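Local coordinates for HD domain protein (PDB 4LRL), which acts as a metal-binding deoxyribonucleoside triphosphate triphosphohydrolase of the HD-domain family whose activity is regulated allosterically by nucleotides, at residues R68-L73 and H85-H90; S89-V94 and L132-G137; L353-F358 and D439-F444. All coordinates share one frame; numbering follows the deposited sequence.

From the N terminus, contact 1 comes first and closes a short loop of 11 residues without helix or strand, tying the chain after helix 62-65 to the start of helix 87-108. Contact 2 takes over on that same helix, sharing S89 and H90 with contact 1 and the same nickel ion, and closes a largely helical excursion of 37 residues between helix 87-108 and the turn after helix 124-133. Contact 3 follows in series, about 28 Å from contact 1 between centres, pairing strands 354-357 and 441-444 across 80 residues. No contact nests in or crosses another. Contacts 1 and 3 nevertheless serve one kind of site: the dGTP bound at K354 also meets R68 of the second subunit.

Contact 1 of 3, residues R68-L73 and H85-H90; sequences RRIKQL and HSRFSH. With NI (nickel (II) ion), chain N; DGT (2'-deoxyguanosine-5'-triphosphate), chain O.
R68 and F88 form one wall of a dGTP pocket at a subunit interface, while Q72 and H90 of the same contact border the nickel site. The R68 guanidinium lies flat over one face of the F88 ring, planes 25° apart and centres 4.2 Å apart between the guanidinium and the ring, a cation-pi stack that R68 CG extends as a CH-pi contact. The R68 chain, straight from CG to NE, runs alongside the phenyl group, which places NH2 beyond it to donate to O6 of the guanine at 3.0 Å. R68 NE and NH1 are taken by Q65 and by S77 O of the second subunit, so the plane of the guanidinium is held on several sides. Next to this, K71 and S86 make a single backbone bridge: R87 N donates to I70 O at 2.9 Å, and Q72 N to H85 O at 3.0 Å with an almost straight bond (172°). S86 is the N-cap of helix 87-108, its OG receiving S89 N at 3.3 Å. The Q72 chain folds at its second torsion (78°), which brings NE2 over one face of the H90 imidazole, toward its rim, with the amide steeply inclined to the ring. OE1 comes to 3.4 Å from H90 CB, and a water joins OE1 to R87 NH1. Q72 NE2 donates to a second water that is itself a nickel ligand, making Q72 second-shell to the metal; H90 NE2 binds the nickel directly at 2.2 Å. Around the contact, helix 206-219 supplies D215 to H85 and D210 to H90 ND1, with F218 stacked on the H85 ring, while helix 62-65 packs V64 and Q65 against F88.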
loop_
_atom_site.group_PDB
_atom_site.type_symbol
_atom_site.label_atom_id
_atom_site.label_comp_id
_atom_site.label_asym_id
_atom_site.label_seq_id
_atom_site.Cartn_x
_atom_site.Cartn_y
_atom_site.Cartn_z
ATOM N N ARG C 68 0.102 21.868 -17.006
ATOM C CA ARG C 68 -1.124 21.201 -16.531
ATOM C C ARG C 68 -1.919 20.606 -17.675
ATOM O O ARG C 68 -2.595 19.593 -17.508
ATOM C CB ARG C 68 -2.033 22.165 -15.774
ATOM C CG ARG C 68 -1.510 22.600 -14.425
ATOM C CD ARG C 68 -2.307 23.806 -13.962
ATOM N NE ARG C 68 -1.954 24.264 -12.623
ATOM C CZ ARG C 68 -2.408 23.728 -11.496
ATOM N NH1 ARG C 68 -3.219 22.677 -11.534
ATOM N NH2 ARG C 68 -2.036 24.239 -10.325
ATOM N N ARG C 69 -1.833 21.253 -18.836
ATOM C CA ARG C 69 -2.624 20.887 -20.004
ATOM C C ARG C 69 -1.895 19.903 -20.932
ATOM O O ARG C 69 -2.282 19.718 -22.090
ATOM C CB ARG C 69 -3.062 22.156 -20.744
ATOM C CG ARG C 69 -3.893 23.092 -19.869
ATOM C CD ARG C 69 -4.512 24.250 -20.634
ATOM N NE ARG C 69 -3.518 25.176 -21.170
ATOM C CZ ARG C 69 -2.930 26.145 -20.474
ATOM N NH1 ARG C 69 -3.218 26.340 -19.190
ATOM N NH2 ARG C 69 -2.042 26.925 -21.071
ATOM N N ILE C 70 -0.846 19.264 -20.414
ATOM C CA ILE C 70 -0.072 18.317 -21.208
ATOM C C ILE C 70 0.176 17.051 -20.399
ATOM O O ILE C 70 0.779 17.101 -19.317
ATOM C CB ILE C 70 1.266 18.937 -21.700
ATOM C CG1 ILE C 70 1.000 20.160 -22.590
ATOM C CG2 ILE C 70 2.089 17.907 -22.457
ATOM C CD1 ILE C 70 2.256 20.919 -23.016
ATOM N N LYS C 71 -0.307 15.922 -20.911
ATOM C CA LYS C 71 -0.154 14.636 -20.224
ATOM C C LYS C 71 1.298 14.237 -20.189
ATOM O O LYS C 71 2.027 14.450 -21.156
ATOM C CB LYS C 71 -0.962 13.533 -20.900
ATOM C CG LYS C 71 -2.454 13.519 -20.549
ATOM C CD LYS C 71 -3.155 12.300 -21.172
ATOM C CE LYS C 71 -3.329 12.434 -22.696
ATOM N NZ LYS C 71 -4.013 13.707 -23.168
ATOM N N GLN C 72 1.707 13.654 -19.069
ATOM C CA GLN C 72 3.078 13.194 -18.889
ATOM C C GLN C 72 3.389 11.970 -19.758
ATOM O O GLN C 72 4.483 11.858 -20.311
ATOM C CB GLN C 72 3.347 12.899 -17.399
ATOM C CG GLN C 72 4.658 12.164 -17.094
ATOM C CD GLN C 72 5.880 13.081 -17.128
ATOM O OE1 GLN C 72 5.754 14.303 -17.133
ATOM N NE2 GLN C 72 7.065 12.488 -17.147
ATOM N N LEU C 73 2.434 11.056 -19.889
ATOM C CA LEU C 73 2.749 9.785 -20.546
ATOM C C LEU C 73 2.162 9.625 -21.942
ATOM O O LEU C 73 2.270 8.550 -22.570
ATOM C CB LEU C 73 2.398 8.605 -19.651
ATOM C CG LEU C 73 3.428 8.258 -18.581
ATOM C CD1 LEU C 73 2.949 7.014 -17.848
ATOM C CD2 LEU C 73 4.822 8.059 -19.181
ATOM N N HIS C 85 -2.078 11.988 -15.356
ATOM C CA HIS C 85 -1.283 13.019 -14.676
ATOM C C HIS C 85 -0.512 13.913 -15.651
ATOM O O HIS C 85 -0.092 13.463 -16.713
ATOM C CB HIS C 85 -0.328 12.396 -13.635
ATOM C CG HIS C 85 0.612 11.368 -14.194
ATOM N ND1 HIS C 85 0.182 10.164 -14.710
ATOM C CD2 HIS C 85 1.969 11.353 -14.283
ATOM C CE1 HIS C 85 1.229 9.460 -15.105
ATOM N NE2 HIS C 85 2.324 10.160 -14.863
ATOM N N SER C 86 -0.339 15.176 -15.277
ATOM C CA SER C 86 0.269 16.160 -16.163
ATOM C C SER C 86 1.778 16.284 -15.965
ATOM O O SER C 86 2.344 15.793 -14.973
ATOM C CB SER C 86 -0.350 17.527 -15.926
ATOM O OG SER C 86 0.057 18.022 -14.658
ATOM N N ARG C 87 2.413 16.969 -16.903
ATOM C CA ARG C 87 3.827 17.293 -16.788
ATOM C C ARG C 87 4.054 18.316 -15.673
ATOM O O ARG C 87 5.175 18.466 -15.171
ATOM C CB ARG C 87 4.368 17.833 -18.114
ATOM C CG ARG C 87 4.410 16.811 -19.224
ATOM C CD ARG C 87 5.249 17.325 -20.409
ATOM N NE ARG C 87 5.395 16.279 -21.418
ATOM C CZ ARG C 87 6.314 15.322 -21.383
ATOM N NH1 ARG C 87 7.212 15.273 -20.400
ATOM N NH2 ARG C 87 6.336 14.412 -22.339
ATOM N N PHE C 88 2.990 19.015 -15.296
ATOM C CA PHE C 88 3.065 19.974 -14.200
ATOM C C PHE C 88 3.334 19.269 -12.870
ATOM O O PHE C 88 4.248 19.652 -12.129
ATOM C CB PHE C 88 1.784 20.800 -14.129
ATOM C CG PHE C 88 1.747 21.798 -12.990
ATOM C CD1 PHE C 88 2.280 23.077 -13.148
ATOM C CD2 PHE C 88 1.131 21.473 -11.776
ATOM C CE1 PHE C 88 2.236 24.006 -12.117
ATOM C CE2 PHE C 88 1.081 22.402 -10.737
ATOM C CZ PHE C 88 1.635 23.670 -10.911
ATOM N N SER C 89 2.557 18.232 -12.569
ATOM C CA SER C 89 2.736 17.535 -11.289
ATOM C C SER C 89 4.088 16.831 -11.247
ATOM O O SER C 89 4.723 16.780 -10.205
ATOM C CB SER C 89 1.585 16.573 -10.997
ATOM O OG SER C 89 1.667 15.456 -11.829
ATOM N N HIS C 90 4.542 16.330 -12.390
ATOM C CA HIS C 90 5.880 15.748 -12.479
ATOM C C HIS C 90 6.973 16.786 -12.213
ATOM O O HIS C 90 7.954 16.497 -11.524
ATOM C CB HIS C 90 6.112 15.055 -13.832
ATOM C CG HIS C 90 7.557 14.743 -14.107
ATOM N ND1 HIS C 90 8.276 13.818 -13.374
ATOM C CD2 HIS C 90 8.414 15.233 -15.035
ATOM C CE1 HIS C 90 9.514 13.758 -13.834
ATOM N NE2 HIS C 90 9.625 14.609 -14.840
HETATM NI NI NI N . 11.159 14.989 -16.330
HETATM P PG DGT O . -1.792 33.187 -1.292
HETATM O O1G DGT O . -1.916 34.620 -1.769
HETATM O O2G DGT O . -0.659 32.407 -1.919
HETATM O O3G DGT O . -1.895 33.055 0.216
HETATM O O3B DGT O . -3.114 32.480 -1.891
HETATM P PB DGT O . -3.718 31.135 -1.242
HETATM O O1B DGT O . -2.641 30.429 -0.460
HETATM O O2B DGT O . -5.022 31.489 -0.561
HETATM O O3A DGT O . -4.112 30.278 -2.557
HETATM P PA DGT O . -3.065 29.774 -3.672
HETATM O O1A DGT O . -1.653 30.099 -3.293
HETATM O O2A DGT O . -3.567 30.210 -5.024
HETATM O "O5'" DGT O . -3.246 28.178 -3.567
HETATM C "C5'" DGT O . -3.343 27.536 -2.293
HETATM C "C4'" DGT O . -3.383 26.022 -2.459
HETATM O "O4'" DGT O . -3.328 25.669 -3.841
HETATM C "C3'" DGT O . -2.182 25.370 -1.792
HETATM O "O3'" DGT O . -2.636 24.294 -0.953
HETATM C "C2'" DGT O . -1.317 24.839 -2.923
HETATM C "C1'" DGT O . -2.335 24.659 -4.039
HETATM N N9 DGT O . -1.787 24.755 -5.417
HETATM C C8 DGT O . -1.806 23.758 -6.316
HETATM N N7 DGT O . -1.256 24.135 -7.494
HETATM C C5 DGT O . -0.874 25.409 -7.351
HETATM C C6 DGT O . -0.223 26.412 -8.215
HETATM O O6 DGT O . 0.089 26.116 -9.388
HETATM N N1 DGT O . 0.006 27.627 -7.695
HETATM C C2 DGT O . -0.335 27.957 -6.429
HETATM N N2 DGT O . -0.070 29.203 -5.978
HETATM N N3 DGT O . -0.940 27.081 -5.581
HETATM C C4 DGT O . -1.225 25.816 -5.983
HETATM O O HOH W 1 7.383 16.234 -18.003
HETATM O O HOH W 2 9.801 13.442 -17.596
HETATM O O HOH W 3 -0.063 11.206 -18.357
HETATM O O HOH W 4 12.167 14.439 -18.138
#

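Contact 2 of 3, residues S89-V94 and L132-G137; sequences SHSLGV and LLHDVG. With NI (nickel (II) ion), chain N.
The nickel site of the protein is built between H90 on one side and H134 with D135 on the other, in the turn that follows helix 124-133. H134 NE2 and D135 OD2 each reach the metal at 2.2 Å, and the imidazoles of H90 and H134 converge on it obliquely, planes 66° apart. Their NE2 atoms sit close together, as does D135 OD2, because all three share the ion and not because they bond to one another; D135 OD2 lies in the plane of the H90 ring, at its edge. These residues with D207, which also binds the nickel, form the H...HD...D signature that names the HD domain, and two waters bring the ligands to six. Water 4 donates to D135 OD1 at 2.9 Å, so the carboxylate grips the metal through one oxygen and a metal-bound water through the other. H134 is held in a sandwich: D135 CG covers one face of its ring and V94 CG1 the other, the latter a CH-pi contact 4.2 Å from V94 CG1 to the ring centroid, while V94 CG2 meets H134 CE1 at 3.4 Å. The H134 first torsion of 78° turns the ring so that NE2 faces the nickel and ND1 faces A131 O, whose hydrogen bond fixes the ring's rotation. Further from the metal a water bridges the two segments, donating to S91 OG and to L132 O (2.6 Å) and accepting from D135 N (2.8 Å); S91 OG also hydrogen-bonds R87 O, one turn back on its helix. Next to it L92 and L132 lie side by side, L92 CD2 on L132 CD1 at 3.6 Å, and helix 53-60 covers both with I59.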
loop_
_atom_site.group_PDB
_atom_site.type_symbol
_atom_site.label_atom_id
_atom_site.label_comp_id
_atom_site.label_asym_id
_atom_site.label_seq_id
_atom_site.Cartn_x
_atom_site.Cartn_y
_atom_site.Cartn_z
ATOM N N SER C 89 2.557 18.232 -12.569
ATOM C CA SER C 89 2.736 17.535 -11.289
ATOM C C SER C 89 4.088 16.831 -11.247
ATOM O O SER C 89 4.723 16.780 -10.205
ATOM C CB SER C 89 1.585 16.573 -10.997
ATOM O OG SER C 89 1.667 15.456 -11.829
ATOM N N HIS C 90 4.542 16.330 -12.390
ATOM C CA HIS C 90 5.880 15.748 -12.479
ATOM C C HIS C 90 6.973 16.786 -12.213
ATOM O O HIS C 90 7.954 16.497 -11.524
ATOM C CB HIS C 90 6.112 15.055 -13.832
ATOM C CG HIS C 90 7.557 14.743 -14.107
ATOM N ND1 HIS C 90 8.276 13.818 -13.374
ATOM C CD2 HIS C 90 8.414 15.233 -15.035
ATOM C CE1 HIS C 90 9.514 13.758 -13.834
ATOM N NE2 HIS C 90 9.625 14.609 -14.840
ATOM N N SER C 91 6.792 17.992 -12.748
ATOM C CA SER C 91 7.753 19.075 -12.566
ATOM C C SER C 91 7.877 19.459 -11.089
ATOM O O SER C 91 8.994 19.616 -10.587
ATOM C CB SER C 91 7.383 20.287 -13.421
ATOM O OG SER C 91 7.558 19.991 -14.797
ATOM N N LEU C 92 6.745 19.576 -10.393
ATOM C CA LEU C 92 6.781 19.868 -8.960
ATOM C C LEU C 92 7.420 18.723 -8.191
ATOM O O LEU C 92 8.096 18.956 -7.199
ATOM C CB LEU C 92 5.384 20.168 -8.392
ATOM C CG LEU C 92 4.528 21.336 -8.904
ATOM C CD1 LEU C 92 3.571 21.778 -7.817
ATOM C CD2 LEU C 92 5.309 22.540 -9.371
ATOM N N GLY C 93 7.211 17.493 -8.663
ATOM C CA GLY C 93 7.789 16.309 -8.034
ATOM C C GLY C 93 9.308 16.339 -8.095
ATOM O O GLY C 93 9.995 16.097 -7.090
ATOM N N VAL C 94 9.832 16.634 -9.279
ATOM C CA VAL C 94 11.277 16.677 -9.500
ATOM C C VAL C 94 11.876 17.770 -8.637
ATOM O O VAL C 94 12.886 17.555 -7.991
ATOM C CB VAL C 94 11.613 16.876 -10.998
ATOM C CG1 VAL C 94 13.142 16.972 -11.234
ATOM C CG2 VAL C 94 11.029 15.741 -11.791
ATOM N N LEU C 132 12.724 22.454 -11.395
ATOM C CA LEU C 132 11.366 22.837 -11.716
ATOM C C LEU C 132 11.142 23.009 -13.226
ATOM O O LEU C 132 10.078 22.651 -13.764
ATOM C CB LEU C 132 10.999 24.116 -10.968
ATOM C CG LEU C 132 9.534 24.541 -11.081
ATOM C CD1 LEU C 132 8.609 23.443 -10.514
ATOM C CD2 LEU C 132 9.329 25.868 -10.384
ATOM N N LEU C 133 12.146 23.551 -13.903
ATOM C CA LEU C 133 11.996 23.968 -15.294
ATOM C C LEU C 133 12.485 22.934 -16.294
ATOM O O LEU C 133 12.409 23.179 -17.503
ATOM C CB LEU C 133 12.737 25.291 -15.528
ATOM C CG LEU C 133 12.263 26.526 -14.761
ATOM C CD1 LEU C 133 13.281 27.638 -14.918
ATOM C CD2 LEU C 133 10.870 26.963 -15.227
ATOM N N HIS C 134 12.969 21.786 -15.812
ATOM C CA HIS C 134 13.672 20.823 -16.686
ATOM C C HIS C 134 12.864 20.366 -17.915
ATOM O O HIS C 134 13.431 20.044 -18.941
ATOM C CB HIS C 134 14.217 19.615 -15.892
ATOM C CG HIS C 134 13.173 18.593 -15.541
ATOM N ND1 HIS C 134 12.134 18.847 -14.665
ATOM C CD2 HIS C 134 13.010 17.311 -15.953
ATOM C CE1 HIS C 134 11.376 17.770 -14.559
ATOM N NE2 HIS C 134 11.882 16.824 -15.332
ATOM N N ASP C 135 11.543 20.366 -17.802
ATOM C CA ASP C 135 10.669 19.832 -18.846
ATOM C C ASP C 135 9.767 20.900 -19.447
ATOM O O ASP C 135 8.810 20.571 -20.154
ATOM C CB ASP C 135 9.785 18.727 -18.268
ATOM C CG ASP C 135 10.490 17.386 -18.182
ATOM O OD1 ASP C 135 11.544 17.176 -18.836
ATOM O OD2 ASP C 135 9.970 16.527 -17.442
ATOM N N VAL C 136 10.064 22.166 -19.173
ATOM C CA VAL C 136 9.192 23.263 -19.579
ATOM C C VAL C 136 9.037 23.379 -21.112
ATOM O O VAL C 136 8.038 23.880 -21.589
ATOM C CB VAL C 136 9.618 24.606 -18.905
ATOM C CG1 VAL C 136 10.741 25.290 -19.669
ATOM C CG2 VAL C 136 8.430 25.526 -18.742
ATOM N N GLY C 137 10.014 22.881 -21.867
ATOM C CA GLY C 137 9.976 22.958 -23.329
ATOM C C GLY C 137 9.213 21.841 -24.030
ATOM O O GLY C 137 9.124 21.826 -25.257
HETATM NI NI NI N . 11.159 14.989 -16.330
HETATM O O HOH W 5 9.714 21.248 -15.926
HETATM O O HOH W 4 12.167 14.439 -18.138
HETATM O O HOH W 2 9.801 13.442 -17.596
#

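Contact 3 of 3, residues L353-F358 and D439-F444; sequences LKSATF and DERFYF. With DGT (2'-deoxyguanosine-5'-triphosphate), chain R.
K354 and F444 pair in an antiparallel strand contact, with 441-444 the middle strand of a three-stranded sheet and 354-357 beside it. The tight part is the ladder and its aromatic faces. A356 and F442 exchange two backbone hydrogen bonds, of which F442 N to A356 O is nearly straight (173°); K354 and F444 exchange another pair, F444 N reaching K354 O at 2.7 Å. Beyond the last bridged pair, F358 N donates to E440 O. The F444 first torsion (50°) sets CG between its own N and carbonyl carbon, which turns the ring across the backbone of the neighbouring strand: its face takes K354 O and S355 N, and CE2 touches A356 CB at 4.0 Å. F467 meets this ring edge-to-face, and I375 of helix 361-377 packs on it. On the other face of the sheet S355 CB sits on the Y443 ring, 3.5 Å from S355 CB to its centroid. Past the strand ends, E440 CB lies over the F358 ring, 3.8 Å from E440 CB to the centroid. The S355/Y443 face becomes looser and partly exposed toward T357 and R441. There R441 runs extended along T357, whose CG2 covers the guanidinium, and NH1 donates to S355 OG at 3.0 Å from a tilt out of the guanidinium plane; R441 NE makes a long salt bridge to D439 OD1, which also pairs with R273. K354 leaves the sheet, its NZ donating to O1B of the dGTP at 2.7 Å, while R68 of the second subunit holds the base of that nucleotide. The ladder fixes the backbone of K354, whereas its ammonium end is left to meet the phosphate, whose negative charge it would partly offset.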
loop_
_atom_site.group_PDB
_atom_site.type_symbol
_atom_site.label_atom_id
_atom_site.label_comp_id
_atom_site.label_asym_id
_atom_site.label_seq_id
_atom_site.Cartn_x
_atom_site.Cartn_y
_atom_site.Cartn_z
ATOM N N LEU C 353 -3.793 0.415 -33.775
ATOM C CA LEU C 353 -3.269 -0.587 -34.684
ATOM C C LEU C 353 -2.784 -1.779 -33.855
ATOM O O LEU C 353 -2.253 -1.603 -32.758
ATOM C CB LEU C 353 -2.114 -0.015 -35.507
ATOM C CG LEU C 353 -2.406 1.059 -36.561
ATOM C CD1 LEU C 353 -1.149 1.336 -37.373
ATOM C CD2 LEU C 353 -3.535 0.668 -37.511
ATOM N N LYS C 354 -2.986 -2.984 -34.377
ATOM C CA LYS C 354 -2.454 -4.203 -33.786
ATOM C C LYS C 354 -1.008 -4.360 -34.261
ATOM O O LYS C 354 -0.598 -3.696 -35.212
ATOM C CB LYS C 354 -3.321 -5.385 -34.227
ATOM C CG LYS C 354 -3.199 -6.659 -33.404
ATOM C CD LYS C 354 -3.897 -6.575 -32.034
ATOM C CE LYS C 354 -3.573 -7.827 -31.199
ATOM N NZ LYS C 354 -4.182 -7.851 -29.824
ATOM N N SER C 355 -0.234 -5.222 -33.605
ATOM C CA SER C 355 1.166 -5.442 -33.977
ATOM C C SER C 355 1.664 -6.866 -33.753
ATOM O O SER C 355 1.108 -7.626 -32.961
ATOM C CB SER C 355 2.092 -4.483 -33.230
ATOM O OG SER C 355 2.083 -4.755 -31.837
ATOM N N ALA C 356 2.736 -7.207 -34.459
ATOM C CA ALA C 356 3.418 -8.479 -34.284
ATOM C C ALA C 356 4.908 -8.197 -34.200
ATOM O O ALA C 356 5.422 -7.328 -34.899
ATOM C CB ALA C 356 3.107 -9.424 -35.456
ATOM N N THR C 357 5.605 -8.922 -33.338
ATOM C CA THR C 357 7.058 -8.773 -33.243
ATOM C C THR C 357 7.759 -9.453 -34.410
ATOM O O THR C 357 7.188 -10.332 -35.063
ATOM C CB THR C 357 7.600 -9.395 -31.958
ATOM O OG1 THR C 357 7.181 -10.762 -31.893
ATOM C CG2 THR C 357 7.086 -8.648 -30.753
ATOM N N PHE C 358 8.985 -9.022 -34.676
ATOM C CA PHE C 358 9.898 -9.735 -35.563
ATOM C C PHE C 358 11.307 -9.428 -35.073
ATOM O O PHE C 358 11.515 -8.412 -34.414
ATOM C CB PHE C 358 9.685 -9.362 -37.042
ATOM C CG PHE C 358 9.998 -7.936 -37.368
ATOM C CD1 PHE C 358 11.261 -7.574 -37.821
ATOM C CD2 PHE C 358 9.028 -6.950 -37.233
ATOM C CE1 PHE C 358 11.553 -6.248 -38.124
ATOM C CE2 PHE C 358 9.311 -5.621 -37.532
ATOM C CZ PHE C 358 10.575 -5.271 -37.984
ATOM N N ASP C 439 12.775 -4.162 -28.859
ATOM C CA ASP C 439 12.083 -5.042 -29.796
ATOM C C ASP C 439 12.045 -4.515 -31.240
ATOM O O ASP C 439 12.781 -3.596 -31.600
ATOM C CB ASP C 439 10.670 -5.365 -29.292
ATOM C CG ASP C 439 9.772 -4.137 -29.207
ATOM O OD1 ASP C 439 8.921 -4.110 -28.298
ATOM O OD2 ASP C 439 9.896 -3.206 -30.029
ATOM N N GLU C 440 11.206 -5.138 -32.059
ATOM C CA GLU C 440 10.844 -4.627 -33.372
ATOM C C GLU C 440 9.400 -5.045 -33.601
ATOM O O GLU C 440 9.069 -6.229 -33.509
ATOM C CB GLU C 440 11.722 -5.216 -34.494
ATOM C CG GLU C 440 13.210 -4.870 -34.464
ATOM C CD GLU C 440 13.507 -3.420 -34.809
ATOM O OE1 GLU C 440 12.797 -2.838 -35.661
ATOM O OE2 GLU C 440 14.468 -2.867 -34.227
ATOM N N ARG C 441 8.546 -4.076 -33.896
ATOM C CA ARG C 441 7.151 -4.384 -34.193
ATOM C C ARG C 441 6.662 -3.903 -35.554
ATOM O O ARG C 441 7.086 -2.857 -36.058
ATOM C CB ARG C 441 6.237 -3.866 -33.089
ATOM C CG ARG C 441 6.169 -4.808 -31.916
ATOM C CD ARG C 441 5.381 -4.241 -30.737
ATOM N NE ARG C 441 5.535 -5.143 -29.606
ATOM C CZ ARG C 441 4.808 -6.239 -29.418
ATOM N NH1 ARG C 441 3.845 -6.568 -30.272
ATOM N NH2 ARG C 441 5.049 -7.004 -28.367
ATOM N N PHE C 442 5.762 -4.691 -36.131
ATOM C CA PHE C 442 5.045 -4.325 -37.337
ATOM C C PHE C 442 3.576 -4.086 -36.986
ATOM O O PHE C 442 2.909 -4.944 -36.395
ATOM C CB PHE C 442 5.202 -5.427 -38.388
ATOM C CG PHE C 442 4.377 -5.213 -39.616
ATOM C CD1 PHE C 442 4.586 -4.098 -40.430
ATOM C CD2 PHE C 442 3.392 -6.130 -39.966
ATOM C CE1 PHE C 442 3.820 -3.891 -41.577
ATOM C CE2 PHE C 442 2.619 -5.946 -41.125
ATOM C CZ PHE C 442 2.833 -4.822 -41.934
ATOM N N TYR C 443 3.074 -2.910 -37.334
ATOM C CA TYR C 443 1.751 -2.511 -36.909
ATOM C C TYR C 443 0.796 -2.601 -38.076
ATOM O O TYR C 443 1.166 -2.296 -39.198
ATOM C CB TYR C 443 1.780 -1.095 -36.317
ATOM C CG TYR C 443 2.246 -1.062 -34.880
ATOM C CD1 TYR C 443 3.598 -0.910 -34.559
ATOM C CD2 TYR C 443 1.334 -1.198 -33.842
ATOM C CE1 TYR C 443 4.025 -0.885 -33.212
ATOM C CE2 TYR C 443 1.744 -1.186 -32.509
ATOM C CZ TYR C 443 3.087 -1.032 -32.201
ATOM O OH TYR C 443 3.458 -1.023 -30.873
ATOM N N PHE C 444 -0.437 -3.019 -37.805
ATOM C CA PHE C 444 -1.435 -3.226 -38.864
ATOM C C PHE C 444 -2.836 -3.106 -38.288
ATOM O O PHE C 444 -3.014 -3.249 -37.066
ATOM C CB PHE C 444 -1.256 -4.602 -39.520
ATOM C CG PHE C 444 -1.157 -5.740 -38.540
ATOM C CD1 PHE C 444 -2.308 -6.375 -38.063
ATOM C CD2 PHE C 444 0.088 -6.181 -38.092
ATOM C CE1 PHE C 444 -2.219 -7.439 -37.152
ATOM C CE2 PHE C 444 0.191 -7.238 -37.181
ATOM C CZ PHE C 444 -0.967 -7.868 -36.711
HETATM P PG DGT R . -8.008 -7.816 -27.483
HETATM O O1G DGT R . -7.417 -8.685 -26.386
HETATM O O2G DGT R . -8.080 -8.510 -28.836
HETATM O O3G DGT R . -9.275 -7.079 -27.080
HETATM O O3B DGT R . -6.967 -6.611 -27.762
HETATM P PB DGT R . -5.766 -6.242 -26.772
HETATM O O1B DGT R . -4.470 -6.668 -27.411
HETATM O O2B DGT R . -6.099 -6.690 -25.371
HETATM O O3A DGT R . -5.809 -4.640 -26.802
HETATM P PA DGT R . -6.902 -3.713 -26.081
HETATM O O1A DGT R . -7.188 -2.589 -27.036
HETATM O O2A DGT R . -8.050 -4.470 -25.497
HETATM O "O5'" DGT R . -6.059 -3.062 -24.869
HETATM C "C5'" DGT R . -5.238 -3.818 -23.986
HETATM C "C4'" DGT R . -5.499 -3.405 -22.539
HETATM O "O4'" DGT R . -5.632 -1.983 -22.368
HETATM C "C3'" DGT R . -6.831 -3.956 -22.052
HETATM O "O3'" DGT R . -6.764 -5.360 -21.739
HETATM C "C2'" DGT R . -7.160 -3.045 -20.875
HETATM C "C1'" DGT R . -6.440 -1.737 -21.208
HETATM N N9 DGT R . -7.389 -0.625 -21.461
HETATM C C8 DGT R . -7.354 0.576 -20.847
HETATM N N7 DGT R . -8.344 1.400 -21.287
HETATM C C5 DGT R . -9.036 0.711 -22.213
HETATM C C6 DGT R . -10.223 0.962 -23.079
HETATM O O6 DGT R . -10.843 2.043 -23.085
HETATM N N1 DGT R . -10.623 -0.004 -23.896
HETATM C C2 DGT R . -10.021 -1.198 -23.956
HETATM N N2 DGT R . -10.525 -2.100 -24.821
HETATM N N3 DGT R . -8.930 -1.513 -23.207
HETATM C C4 DGT R . -8.405 -0.615 -22.324
HETATM O O HOH W 6 11.037 -7.967 -31.457
#